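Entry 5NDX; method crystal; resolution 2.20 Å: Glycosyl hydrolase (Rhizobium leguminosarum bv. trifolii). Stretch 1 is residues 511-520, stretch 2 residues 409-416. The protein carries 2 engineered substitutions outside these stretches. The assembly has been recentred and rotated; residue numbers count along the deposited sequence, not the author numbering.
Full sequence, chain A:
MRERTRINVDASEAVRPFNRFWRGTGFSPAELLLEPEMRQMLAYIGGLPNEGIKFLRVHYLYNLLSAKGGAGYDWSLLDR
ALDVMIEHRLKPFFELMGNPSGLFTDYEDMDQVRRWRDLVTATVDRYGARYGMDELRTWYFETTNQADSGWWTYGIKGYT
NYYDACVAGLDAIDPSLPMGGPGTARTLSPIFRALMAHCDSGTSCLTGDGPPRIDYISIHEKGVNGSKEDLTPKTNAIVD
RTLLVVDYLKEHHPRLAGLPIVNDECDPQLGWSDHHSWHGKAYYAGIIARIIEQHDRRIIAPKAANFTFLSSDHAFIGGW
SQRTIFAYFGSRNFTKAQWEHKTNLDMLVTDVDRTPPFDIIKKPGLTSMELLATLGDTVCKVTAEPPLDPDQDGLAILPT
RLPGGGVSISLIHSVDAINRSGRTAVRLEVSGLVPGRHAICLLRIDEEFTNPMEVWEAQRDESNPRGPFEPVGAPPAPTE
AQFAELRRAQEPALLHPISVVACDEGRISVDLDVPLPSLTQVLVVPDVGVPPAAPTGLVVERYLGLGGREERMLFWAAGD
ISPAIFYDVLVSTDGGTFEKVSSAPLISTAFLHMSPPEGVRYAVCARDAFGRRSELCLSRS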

# COMPACT_ATOMS: atom_id res chain seq x y z
N ASP A 511 -9.62 15.61 23.38
CA ASP A 511 -8.23 15.96 23.64
C ASP A 511 -7.36 14.81 23.16
O ASP A 511 -7.69 13.66 23.41
CB ASP A 511 -7.96 16.21 25.09
CG ASP A 511 -8.52 17.59 25.58
OD1 ASP A 511 -8.46 18.59 24.83
OD2 ASP A 511 -8.99 17.65 26.73
N LEU A 512 -6.28 15.14 22.47
CA LEU A 512 -5.34 14.14 22.04
C LEU A 512 -3.95 14.54 22.51
O LEU A 512 -3.54 15.67 22.37
CB LEU A 512 -5.35 14.05 20.53
CG LEU A 512 -6.65 13.65 19.84
CD1 LEU A 512 -6.56 13.96 18.36
CD2 LEU A 512 -6.85 12.16 20.05
N ASP A 513 -3.25 13.56 23.03
CA ASP A 513 -1.81 13.63 23.28
C ASP A 513 -1.16 13.07 22.04
O ASP A 513 -1.46 11.93 21.64
CB ASP A 513 -1.48 12.80 24.51
CG ASP A 513 0.01 12.55 24.64
OD1 ASP A 513 0.73 13.55 24.95
OD2 ASP A 513 0.42 11.38 24.33
N VAL A 514 -0.30 13.84 21.40
CA VAL A 514 0.16 13.54 20.06
C VAL A 514 1.70 13.39 20.06
O VAL A 514 2.39 14.35 19.90
CB VAL A 514 -0.28 14.63 19.08
CG1 VAL A 514 0.17 14.33 17.69
CG2 VAL A 514 -1.79 14.77 19.09
N PRO A 515 2.20 12.16 20.22
CA PRO A 515 3.66 11.98 20.17
C PRO A 515 4.27 12.24 18.82
O PRO A 515 3.60 12.13 17.81
CB PRO A 515 3.86 10.50 20.54
CG PRO A 515 2.56 10.05 21.14
CD PRO A 515 1.49 10.91 20.52
N LEU A 516 5.54 12.62 18.84
CA LEU A 516 6.39 12.70 17.67
C LEU A 516 7.32 11.48 17.72
O LEU A 516 8.12 11.36 18.66
CB LEU A 516 7.20 13.99 17.68
CG LEU A 516 8.25 14.14 16.57
CD1 LEU A 516 7.53 14.26 15.27
CD2 LEU A 516 9.12 15.39 16.84
N PRO A 517 7.28 10.58 16.74
CA PRO A 517 6.30 10.51 15.66
C PRO A 517 5.03 9.74 16.02
O PRO A 517 5.04 8.89 16.91
CB PRO A 517 7.04 9.73 14.58
CG PRO A 517 7.99 8.84 15.30
CD PRO A 517 8.29 9.49 16.63
N SER A 518 3.95 10.04 15.30
CA SER A 518 2.72 9.28 15.43
C SER A 518 1.78 9.57 14.30
O SER A 518 1.91 10.58 13.59
CB SER A 518 2.02 9.58 16.78
OG SER A 518 1.47 10.91 16.79
N LEU A 519 0.88 8.62 14.08
CA LEU A 519 -0.23 8.78 13.16
C LEU A 519 -1.48 8.45 13.94
O LEU A 519 -1.56 7.39 14.54
CB LEU A 519 -0.10 7.82 11.97
CG LEU A 519 -1.20 7.94 10.91
CD1 LEU A 519 -1.25 9.34 10.29
CD2 LEU A 519 -0.98 6.89 9.79
N THR A 520 -2.44 9.34 13.91
CA THR A 520 -3.72 9.14 14.57
C THR A 520 -4.83 9.21 13.50
O THR A 520 -4.84 10.13 12.68
CB THR A 520 -4.01 10.24 15.58
OG1 THR A 520 -2.93 10.36 16.50
CG2 THR A 520 -5.26 9.98 16.40
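Stretch 2, residues 409-416: ISLIHSVD

Stretch 2 enters as an extended strand, Ile-409 to His-413, and then leaves the sheet as Ser-414 to Asp-416. It runs antiparallel to the short strand Ser-518 to Thr-520, at 167° between their N-to-C directions, with the axes 4.9 Å apart at closest. The earlier strand, which starts before Asp-511, crosses it at 44° with a closest axis approach of 7.3 Å. No backbone hydrogen bond joins that strand to stretch 2. Its side chains and the carbonyls of Val-514 and Pro-515 meet side chains of stretch 2. A cis peptide bond precedes Pro-517, between the two parts of stretch 1.

The register pairs Ser-518 with His-413, Leu-519 with Ile-412 and Thr-520 with Leu-411. Four backbone hydrogen bonds hold it. Leu-411 N donates to Thr-520 O at 2.8 Å, and Thr-520 N donates to Leu-411 O at 2.9 Å. His-413 N donates to Ser-518 O, and Ser-518 N donates to His-413 O, both at 3.0 Å. All four are close to linear. Leu-519 and Ile-412 form the non-hydrogen-bonded pair between these two rings. Two CA-H...O contacts extend the pattern: Pro-517 CA lies 3.2 Å from His-413 O, and Ser-410 CA lies 3.5 Å from Thr-520 O.

The side chains of Leu-411 and His-413 point to the same face of the sheet as those of Ser-518 and Thr-520. Leu-411, with chi1 t and chi2 p, brings CD2 to 3.8 Å from Leu-512 CD1 and 3.9 Å from Val-514 CG2. Leu-512 and Val-514 both direct their CA-to-CB bonds toward stretch 2. On the other face, Leu-519 CD1 packs 3.7 Å from Ile-412 CG1. Beyond the paired region, Leu-516 CD1 reaches Val-415 CG2 at 4.2 Å.

His-413 has the largest area covered by the other stretch. Its chi1 is t, which places the ring beside the Val-514 to Leu-516 backbone. Leu-516 CB sits over one ring face, 3.9 Å from the centroid and 19° off the normal, in a CH-pi contact. Val-514 O approaches the ring edge, 3.0 Å from His-413 CD2. The CB of His-413 also packs 3.6 Å from Val-514 CG1.

One water bridges the stretches. It donates to Leu-411 O and to Ser-518 OG, each at 2.8 Å, and is hydrogen-bonded to Thr-520 OG1 at 2.6 Å. Ser-518 OG in turn donates to Pro-515 O at 2.7 Å, tying the two parts of stretch 1 together across the turn.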

# COMPACT_ATOMS: atom_id res chain seq x y z
N ILE A 409 -10.33 11.75 9.74
CA ILE A 409 -9.22 12.70 9.84
C ILE A 409 -7.92 11.97 10.18
O ILE A 409 -7.87 11.24 11.19
CB ILE A 409 -9.51 13.70 10.94
CG1 ILE A 409 -10.74 14.54 10.62
CG2 ILE A 409 -8.29 14.64 11.17
CD1 ILE A 409 -11.36 15.14 11.84
N SER A 410 -6.89 12.15 9.36
CA SER A 410 -5.56 11.69 9.68
C SER A 410 -4.83 12.85 10.35
O SER A 410 -4.70 13.94 9.77
CB SER A 410 -4.80 11.24 8.45
OG SER A 410 -5.39 10.11 7.87
N LEU A 411 -4.37 12.66 11.59
CA LEU A 411 -3.52 13.65 12.27
C LEU A 411 -2.08 13.07 12.32
O LEU A 411 -1.83 12.01 12.93
CB LEU A 411 -4.05 13.91 13.65
CG LEU A 411 -3.38 15.06 14.39
CD1 LEU A 411 -3.63 16.39 13.69
CD2 LEU A 411 -3.91 15.09 15.81
N ILE A 412 -1.15 13.77 11.66
CA ILE A 412 0.18 13.28 11.37
C ILE A 412 1.19 14.11 12.20
O ILE A 412 1.15 15.33 12.12
CB ILE A 412 0.46 13.50 9.89
CG1 ILE A 412 -0.59 12.80 9.02
CG2 ILE A 412 1.86 13.06 9.51
CD1 ILE A 412 -0.68 13.39 7.63
N HIS A 413 2.03 13.48 13.02
CA HIS A 413 3.10 14.24 13.72
C HIS A 413 4.39 13.57 13.32
O HIS A 413 4.68 12.45 13.76
CB HIS A 413 2.81 14.21 15.19
CG HIS A 413 3.56 15.22 16.01
ND1 HIS A 413 4.23 16.31 15.50
CD2 HIS A 413 3.69 15.30 17.35
CE1 HIS A 413 4.76 17.02 16.49
NE2 HIS A 413 4.42 16.44 17.62
N SER A 414 5.08 14.18 12.38
CA SER A 414 6.20 13.58 11.72
C SER A 414 7.14 14.68 11.23
O SER A 414 6.70 15.66 10.61
CB SER A 414 5.73 12.71 10.54
OG SER A 414 6.78 12.27 9.70
N VAL A 415 8.43 14.49 11.53
CA VAL A 415 9.51 15.29 10.91
C VAL A 415 10.51 14.34 10.22
O VAL A 415 10.56 13.13 10.52
CB VAL A 415 10.28 16.14 11.96
CG1 VAL A 415 9.35 17.18 12.63
CG2 VAL A 415 10.91 15.27 13.06
N ASP A 416 11.33 14.90 9.33
CA ASP A 416 12.31 14.14 8.59
C ASP A 416 13.32 13.47 9.53
O ASP A 416 13.68 12.31 9.33
CB ASP A 416 13.02 15.06 7.60
CG ASP A 416 12.14 15.41 6.41
OD1 ASP A 416 11.01 14.90 6.28
OD2 ASP A 416 12.58 16.18 5.57
O HOH W 1 -0.88 11.66 15.49